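Local coordinates for SAM-dependent O-methyltransferase (Thermotoga maritima, PDB 1O54), which probably methylates N1 of adenosine 58 in tRNA, with S-adenosyl-L-methionine as the methyl donor, at residues A125-L130 and V140-K145; E148-A153 and I168-I173. All blocks are in the same frame, centred on the assembly; numbering follows the deposited sequence. Where two conformers were deposited one is given.

In the fold
Contacts 1 and 2 are successive helix-on-strand packings of one Rossmann-like methyltransferase domain, their centres about 9 Å apart. The chain runs through them in series: strand 139-143 takes helix 125-134 in contact 1, then leads into helix 147-159, which packs on strand 166-169 in contact 2. The two strands are parallel neighbours in the sheet, joined by Ala142 O to Lys169 N at 2.8 Å and Glu144 N to Lys169 O at 2.9 Å, both probable hydrogen bonds. Glu144, just past the first strand, and Asp172, past the second, are predicted to bind S-adenosyl-L-methionine; the side chain of Ala150 in contact 2 comes within about 4 Å of that of Glu144.

Contact 1 (A125-L130 and V140-K145); sequences AMCAVL and VFAYEK
Cys127 and Leu130 of helix 125-134 rest on Val140 and Ala142 of strand 139-143 in a buried, apolar helix-on-sheet contact inside a beta-alpha-beta unit. Strand 115-119, this helix and strand 139-143 make up the crossover, which belongs to the Rossmann-like fold of class I methyltransferases. The helix segment runs nearly antiparallel to the strand, at 168°, with their axes 9.6 Å apart at the closest approach, as expected for a helix that returns the chain between two parallel strands.

Two side chains of the helix, one turn apart, do the touching. The sulfur of Cys127 lies anti to its own backbone N (chi1 -164°), and this carries it out to the strand, where it meets the methyls of two residues: SG is 4.0 Å from Val140 CG1 and 4.0 Å from Ala142 CB. Val140 has one methyl for each helix residue: with chi1 at -177°, CG1 is anti to the backbone N and meets the cysteine, while CG2, beside that N, meets Leu130. Asp118 of strand 115-119 touches Cys127, Leu130 and Val140, while Leu157 of helix 147-159 packs against Cys127.

One end of the contact lies toward the probable cofactor site. Ala125 closes a GxGxxA pattern that begins at Gly120, consistent with a nucleotide-binding loop, and OE1 of Glu144, a predicted S-adenosyl-L-methionine ligand, accepts hydrogen bonds from the backbone N-H groups of Val121 and Gly122 in that loop. At the other end, CG2 of Val140 sits against the root of the leucine side chain, 4.0 Å from Leu130 CB.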
ATOM      1  N   ALA A 125      13.414 -18.777 -13.253  1.00 26.64           N
ATOM      2  CA  ALA A 125      13.598 -17.971 -12.031  1.00 26.25           C
ATOM      3  C   ALA A 125      12.835 -18.569 -10.840  1.00 26.45           C
ATOM      4  O   ALA A 125      13.411 -18.822  -9.759  1.00 27.48           O
ATOM      5  CB  ALA A 125      13.192 -16.520 -12.263  1.00 26.06           C
ATOM      6  N   MET A 126      11.546 -18.834 -11.001  1.00 25.14           N
ATOM      7  CA  MET A 126      10.765 -19.453  -9.927  1.00 24.77           C
ATOM      8  C   MET A 126      11.250 -20.892  -9.678  1.00 23.17           C
ATOM      9  O   MET A 126      11.301 -21.362  -8.548  1.00 24.01           O
ATOM     10  CB  MET A 126       9.299 -19.458 -10.267  1.00 25.14           C
ATOM     11  CG  MET A 126       8.429 -20.237  -9.369  1.00 27.98           C
ATOM     12  SD  MET A 126       8.384 -19.347  -7.754  1.00 38.22           S
ATOM     13  CE  MET A 126       7.594 -20.397  -6.727  1.00 41.71           C
ATOM     14  N   CYS A 127      11.538 -21.579 -10.778  1.00 23.44           N
ATOM     15  CA  CYS A 127      12.109 -22.942 -10.738  1.00 23.54           C
ATOM     16  C   CYS A 127      13.319 -23.024  -9.802  1.00 23.14           C
ATOM     17  O   CYS A 127      13.419 -23.914  -8.934  1.00 22.48           O
ATOM     18  CB  CYS A 127      12.442 -23.447 -12.126  1.00 25.17           C
ATOM     19  SG  CYS A 127      12.668 -25.240 -12.066  1.00 27.54           S
ATOM     20  N   ALA A 128      14.199 -22.042  -9.925  1.00 22.29           N
ATOM     21  CA  ALA A 128      15.372 -21.974  -9.062  1.00 23.07           C
ATOM     22  C   ALA A 128      15.043 -21.850  -7.595  1.00 22.66           C
ATOM     23  O   ALA A 128      15.706 -22.473  -6.747  1.00 22.91           O
ATOM     24  CB  ALA A 128      16.259 -20.803  -9.514  1.00 23.12           C
ATOM     25  N   VAL A 129      14.058 -21.018  -7.269  1.00 22.25           N
ATOM     26  CA  VAL A 129      13.652 -20.842  -5.889  1.00 22.78           C
ATOM     27  C   VAL A 129      13.138 -22.177  -5.310  1.00 23.21           C
ATOM     28  O   VAL A 129      13.467 -22.585  -4.168  1.00 22.83           O
ATOM     29  CB  VAL A 129      12.565 -19.738  -5.767  1.00 23.38           C
ATOM     30  CG1 VAL A 129      11.995 -19.674  -4.382  1.00 25.91           C
ATOM     31  CG2 VAL A 129      13.182 -18.406  -6.173  1.00 25.24           C
ATOM     32  N   LEU A 130      12.305 -22.859  -6.092  1.00 22.57           N
ATOM     33  CA  LEU A 130      11.761 -24.146  -5.689  1.00 23.01           C
ATOM     34  C   LEU A 130      12.898 -25.164  -5.531  1.00 22.90           C
ATOM     35  O   LEU A 130      12.875 -25.961  -4.593  1.00 23.09           O
ATOM     36  CB  LEU A 130      10.738 -24.624  -6.745  1.00 22.84           C
ATOM     37  CG  LEU A 130       9.477 -23.731  -6.869  1.00 23.88           C
ATOM     38  CD1 LEU A 130       8.631 -24.168  -8.080  1.00 25.16           C
ATOM     39  CD2 LEU A 130       8.641 -23.721  -5.589  1.00 25.91           C
ATOM     40  N   VAL A 140      12.300 -31.100  -8.402  1.00 21.40           N
ATOM     41  CA  VAL A 140      11.336 -30.287  -9.140  1.00 20.71           C
ATOM     42  C   VAL A 140      11.150 -30.895 -10.522  1.00 21.35           C
ATOM     43  O   VAL A 140      12.110 -31.074 -11.269  1.00 22.13           O
ATOM     44  CB  VAL A 140      11.783 -28.818  -9.247  1.00 20.60           C
ATOM     45  CG1 VAL A 140      10.722 -27.972  -9.950  1.00 22.80           C
ATOM     46  CG2 VAL A 140      12.067 -28.274  -7.843  1.00 21.94           C
ATOM     47  N   PHE A 141       9.897 -31.226 -10.834  1.00 20.95           N
ATOM     48  CA  PHE A 141       9.525 -31.719 -12.180  1.00 20.75           C
ATOM     49  C   PHE A 141       8.980 -30.506 -12.911  1.00 20.81           C
ATOM     50  O   PHE A 141       7.875 -30.011 -12.625  1.00 21.06           O
ATOM     51  CB  PHE A 141       8.504 -32.845 -12.061  1.00 21.67           C
ATOM     52  CG  PHE A 141       8.979 -33.967 -11.194  1.00 21.95           C
ATOM     53  CD1 PHE A 141       9.821 -34.930 -11.696  1.00 23.96           C
ATOM     54  CD2 PHE A 141       8.611 -34.027  -9.852  1.00 25.08           C
ATOM     55  CE1 PHE A 141      10.275 -35.963 -10.902  1.00 23.94           C
ATOM     56  CE2 PHE A 141       9.082 -35.038  -9.046  1.00 24.16           C
ATOM     57  CZ  PHE A 141       9.918 -35.993  -9.546  1.00 24.45           C
ATOM     58  N   ALA A 142       9.796 -30.009 -13.820  1.00 20.26           N
ATOM     59  CA  ALA A 142       9.535 -28.745 -14.499  1.00 20.43           C
ATOM     60  C   ALA A 142       9.087 -28.969 -15.929  1.00 21.23           C
ATOM     61  O   ALA A 142       9.898 -29.335 -16.800  1.00 22.61           O
ATOM     62  CB  ALA A 142      10.800 -27.874 -14.439  1.00 21.74           C
ATOM     63  N   TYR A 143       7.796 -28.754 -16.170  1.00 20.82           N
ATOM     64  CA  TYR A 143       7.220 -29.009 -17.470  1.00 20.72           C
ATOM     65  C   TYR A 143       7.255 -27.733 -18.304  1.00 22.03           C
ATOM     66  O   TYR A 143       6.697 -26.706 -17.910  1.00 21.08           O
ATOM     67  CB  TYR A 143       5.800 -29.494 -17.316  1.00 20.58           C
ATOM     68  CG  TYR A 143       5.670 -30.902 -16.801  1.00 20.84           C
ATOM     69  CD1 TYR A 143       5.926 -31.219 -15.485  1.00 22.60           C
ATOM     70  CD2 TYR A 143       5.195 -31.916 -17.634  1.00 20.59           C
ATOM     71  CE1 TYR A 143       5.766 -32.534 -15.017  1.00 24.96           C
ATOM     72  CE2 TYR A 143       5.044 -33.217 -17.186  1.00 22.10           C
ATOM     73  CZ  TYR A 143       5.333 -33.519 -15.887  1.00 23.31           C
ATOM     74  OH  TYR A 143       5.171 -34.817 -15.449  1.00 25.81           O
ATOM     75  N   GLU A 144       7.906 -27.813 -19.443  1.00 22.56           N
ATOM     76  CA  GLU A 144       8.032 -26.685 -20.347  1.00 23.72           C
ATOM     77  C   GLU A 144       8.059 -27.177 -21.755  1.00 25.51           C
ATOM     78  O   GLU A 144       9.098 -27.620 -22.222  1.00 26.29           O
ATOM     79  CB  GLU A 144       9.303 -25.926 -20.065  1.00 23.44           C
ATOM     80  CG  GLU A 144       9.556 -24.743 -20.977  1.00 24.61           C
ATOM     81  CD  GLU A 144       8.431 -23.756 -20.947  1.00 24.93           C
ATOM     82  OE1 GLU A 144       8.362 -22.937 -19.985  1.00 25.79           O
ATOM     83  OE2 GLU A 144       7.590 -23.818 -21.873  1.00 26.53           O
ATOM     84  N   LYS A 145       6.919 -27.082 -22.406  1.00 26.16           N
ATOM     85  CA  LYS A 145       6.764 -27.531 -23.795  1.00 28.28           C
ATOM     86  C   LYS A 145       7.499 -26.638 -24.808  1.00 27.97           C
ATOM     87  O   LYS A 145       7.727 -27.051 -25.944  1.00 28.86           O
ATOM     88  CB  LYS A 145       5.270 -27.593 -24.158  1.00 29.16           C
ATOM     89  CG  LYS A 145       4.552 -26.242 -24.110  1.00 31.92           C
ATOM     90  CD  LYS A 145       3.077 -26.374 -24.468  1.00 37.74           C
ATOM     91  CE  LYS A 145       2.338 -25.089 -24.165  1.00 39.15           C
ATOM     92  NZ  LYS A 145       0.905 -25.136 -24.613  1.00 41.46           N
TER

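Contact 2 (E148-A153 and I168-I173); sequences EFAKLA and IKVRDI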
ATOM      1  N   GLU A 148      12.729 -23.604 -26.568  1.00 28.02           N
ATOM      2  CA  GLU A 148      13.663 -22.494 -26.322  1.00 28.54           C
ATOM      3  C   GLU A 148      13.749 -22.119 -24.838  1.00 27.52           C
ATOM      4  O   GLU A 148      14.832 -21.832 -24.335  1.00 27.31           O
ATOM      5  CB  GLU A 148      13.365 -21.270 -27.200  1.00 30.01           C
ATOM      6  CG  GLU A 148      12.096 -20.490 -26.920  0.65 32.44           C
ATOM      7  CD  GLU A 148      12.120 -19.117 -27.588  0.65 36.85           C
ATOM      8  OE1 GLU A 148      12.154 -18.084 -26.878  0.65 38.82           O
ATOM      9  OE2 GLU A 148      12.155 -19.062 -28.833  0.65 40.22           O
ATOM     10  N   PHE A 149      12.622 -22.145 -24.151  1.00 26.10           N
ATOM     11  CA  PHE A 149      12.637 -21.873 -22.698  1.00 26.12           C
ATOM     12  C   PHE A 149      13.143 -23.078 -21.901  1.00 25.56           C
ATOM     13  O   PHE A 149      13.804 -22.900 -20.889  1.00 24.42           O
ATOM     14  CB  PHE A 149      11.270 -21.420 -22.203  1.00 26.88           C
ATOM     15  CG  PHE A 149      10.899 -20.052 -22.678  1.00 29.82           C
ATOM     16  CD1 PHE A 149      11.428 -18.921 -22.072  1.00 34.04           C
ATOM     17  CD2 PHE A 149      10.078 -19.893 -23.779  1.00 34.66           C
ATOM     18  CE1 PHE A 149      11.107 -17.639 -22.559  1.00 34.07           C
ATOM     19  CE2 PHE A 149       9.765 -18.612 -24.268  1.00 35.11           C
ATOM     20  CZ  PHE A 149      10.271 -17.508 -23.650  1.00 34.21           C
ATOM     21  N   ALA A 150      12.861 -24.307 -22.343  1.00 24.76           N
ATOM     22  CA  ALA A 150      13.434 -25.470 -21.668  1.00 24.60           C
ATOM     23  C   ALA A 150      14.954 -25.358 -21.650  1.00 24.93           C
ATOM     24  O   ALA A 150      15.602 -25.608 -20.647  1.00 24.78           O
ATOM     25  CB  ALA A 150      12.987 -26.757 -22.305  1.00 25.24           C
ATOM     26  N   LYS A 151      15.523 -24.922 -22.769  1.00 24.47           N
ATOM     27  CA  LYS A 151      16.985 -24.852 -22.881  1.00 26.14           C
ATOM     28  C   LYS A 151      17.529 -23.646 -22.126  1.00 25.20           C
ATOM     29  O   LYS A 151      18.585 -23.737 -21.496  1.00 24.63           O
ATOM     30  CB  LYS A 151      17.417 -24.909 -24.363  1.00 26.73           C
ATOM     31  CG  LYS A 151      17.107 -26.295 -25.002  1.00 30.64           C
ATOM     32  CD  LYS A 151      17.780 -26.539 -26.324  1.00 37.23           C
ATOM     33  CE  LYS A 151      17.527 -27.976 -26.876  1.00 39.96           C
ATOM     34  NZ  LYS A 151      18.639 -28.948 -26.613  1.00 42.08           N
ATOM     35  N   LEU A 152      16.809 -22.533 -22.138  1.00 25.19           N
ATOM     36  CA  LEU A 152      17.226 -21.371 -21.309  1.00 25.73           C
ATOM     37  C   LEU A 152      17.254 -21.694 -19.814  1.00 25.25           C
ATOM     38  O   LEU A 152      18.226 -21.437 -19.095  1.00 25.36           O
ATOM     39  CB  LEU A 152      16.295 -20.181 -21.557  1.00 26.58           C
ATOM     40  CG  LEU A 152      16.543 -18.896 -20.741  1.00 28.73           C
ATOM     41  CD1 LEU A 152      17.991 -18.411 -20.841  1.00 31.19           C
ATOM     42  CD2 LEU A 152      15.571 -17.811 -21.167  1.00 30.33           C
ATOM     43  N   ALA A 153      16.179 -22.297 -19.344  1.00 25.29           N
ATOM     44  CA  ALA A 153      16.121 -22.737 -17.970  1.00 24.46           C
ATOM     45  C   ALA A 153      17.196 -23.747 -17.619  1.00 24.24           C
ATOM     46  O   ALA A 153      17.804 -23.682 -16.554  1.00 23.72           O
ATOM     47  CB  ALA A 153      14.749 -23.281 -17.692  1.00 25.38           C
ATOM     48  N   ILE A 168      13.760 -31.214 -16.139  1.00 21.83           N
ATOM     49  CA  ILE A 168      13.043 -30.431 -17.151  1.00 22.52           C
ATOM     50  C   ILE A 168      12.455 -31.349 -18.193  1.00 22.22           C
ATOM     51  O   ILE A 168      13.211 -32.112 -18.834  1.00 21.12           O
ATOM     52  CB  ILE A 168      13.983 -29.401 -17.828  1.00 22.68           C
ATOM     53  CG1 ILE A 168      14.543 -28.432 -16.789  1.00 23.99           C
ATOM     54  CG2 ILE A 168      13.231 -28.613 -18.886  1.00 25.13           C
ATOM     55  CD1 ILE A 168      15.759 -27.659 -17.253  1.00 27.37           C
ATOM     56  N   LYS A 169      11.118 -31.292 -18.346  1.00 21.79           N
ATOM     57  CA  LYS A 169      10.373 -32.177 -19.212  1.00 23.06           C
ATOM     58  C   LYS A 169       9.723 -31.374 -20.322  1.00 22.10           C
ATOM     59  O   LYS A 169       8.889 -30.488 -20.050  1.00 22.46           O
ATOM     60  CB  LYS A 169       9.336 -32.959 -18.382  1.00 23.00           C
ATOM     61  CG  LYS A 169      10.007 -33.778 -17.285  1.00 23.18           C
ATOM     62  CD  LYS A 169       9.018 -34.518 -16.359  1.00 25.15           C
ATOM     63  CE  LYS A 169       8.207 -35.536 -17.075  1.00 25.51           C
ATOM     64  NZ  LYS A 169       7.771 -36.635 -16.137  1.00 28.14           N
ATOM     65  N   VAL A 170      10.123 -31.633 -21.577  1.00 22.78           N
ATOM     66  CA  VAL A 170       9.581 -30.867 -22.661  1.00 23.43           C
ATOM     67  C   VAL A 170       8.329 -31.584 -23.075  1.00 24.28           C
ATOM     68  O   VAL A 170       8.333 -32.409 -23.972  1.00 22.13           O
ATOM     69  CB  VAL A 170      10.552 -30.701 -23.840  1.00 24.26           C
ATOM     70  CG1 VAL A 170       9.917 -29.834 -24.908  1.00 25.79           C
ATOM     71  CG2 VAL A 170      11.864 -30.103 -23.354  1.00 25.64           C
ATOM     72  N   ARG A 171       7.261 -31.275 -22.355  1.00 25.07           N
ATOM     73  CA  ARG A 171       6.036 -32.045 -22.392  1.00 26.56           C
ATOM     74  C   ARG A 171       4.850 -31.120 -22.277  1.00 28.85           C
ATOM     75  O   ARG A 171       4.856 -30.203 -21.457  1.00 29.55           O
ATOM     76  CB  ARG A 171       6.010 -33.021 -21.222  1.00 26.66           C
ATOM     77  CG  ARG A 171       6.986 -34.185 -21.317  1.00 25.60           C
ATOM     78  CD  ARG A 171       6.502 -35.319 -22.192  1.00 26.21           C
ATOM     79  NE  ARG A 171       5.225 -35.797 -21.687  1.00 27.01           N
ATOM     80  CZ  ARG A 171       5.079 -36.607 -20.634  1.00 29.09           C
ATOM     81  NH1 ARG A 171       6.135 -37.143 -20.056  1.00 26.06           N
ATOM     82  NH2 ARG A 171       3.857 -36.946 -20.210  1.00 28.77           N
ATOM     83  N   ASP A 172       3.815 -31.398 -23.074  1.00 31.08           N
ATOM     84  CA  ASP A 172       2.554 -30.652 -23.003  1.00 33.31           C
ATOM     85  C   ASP A 172       1.711 -31.137 -21.816  1.00 34.09           C
ATOM     86  O   ASP A 172       1.478 -32.323 -21.671  1.00 35.52           O
ATOM     87  CB  ASP A 172       1.781 -30.877 -24.294  1.00 34.18           C
ATOM     88  CG  ASP A 172       0.684 -29.861 -24.502  1.00 38.00           C
ATOM     89  OD1 ASP A 172       0.160 -29.303 -23.506  1.00 43.30           O
ATOM     90  OD2 ASP A 172       0.283 -29.562 -25.641  1.00 41.85           O
ATOM     91  N   ILE A 173       1.251 -30.223 -20.978  1.00 35.77           N
ATOM     92  CA  ILE A 173       0.553 -30.606 -19.749  1.00 36.24           C
ATOM     93  C   ILE A 173      -0.943 -30.880 -19.959  1.00 37.50           C
ATOM     94  O   ILE A 173      -1.630 -31.297 -19.030  1.00 37.26           O
ATOM     95  CB  ILE A 173       0.769 -29.550 -18.638  1.00 35.48           C
ATOM     96  CG1 ILE A 173       0.220 -28.175 -19.037  1.00 35.78           C
ATOM     97  CG2 ILE A 173       2.250 -29.415 -18.336  1.00 35.48           C
ATOM     98  CD1 ILE A 173       0.142 -27.199 -17.889  1.00 36.37           C
TER
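The methyl of Ala150 points from helix 147-159 at two branched side chains, Ile168 near the end of strand 166-169 and Val170 just beyond it, and each offers it a CG2 methyl. Val170 CG2 comes to 3.7 Å from Ala150 CB, and Ile168 CG2 to 3.9 Å from the same carbon. The two branches are turned differently: CG2 of Ile168 is anti to its backbone N, whereas in Val170 that place belongs to CG1, and CG2 stands beside the N. The other arm of Ile168 is extended (chi2 163°), and its CD1 reaches the helix backbone, 4.0 Å from Ala150 O and 4.2 Å from Ala153 C. This packing joins the helix to the last strand of the beta-alpha-beta unit 139-143, 147-159, 166-169 in the Rossmann-like domain.

Past the strand the chain bends in an inverse gamma turn centred on Val170, then continues to Asp172, a predicted S-adenosyl-L-methionine ligand. Lys169 starts off away from the helix, and its NZ forms salt bridges with Asp178 and Glu179. The small alanine lets the backbones approach, Ala150 CA lying 6.7 Å from Val170 CA. Between side chains only methyls meet, giving close hydrophobic packing but no directional polar link.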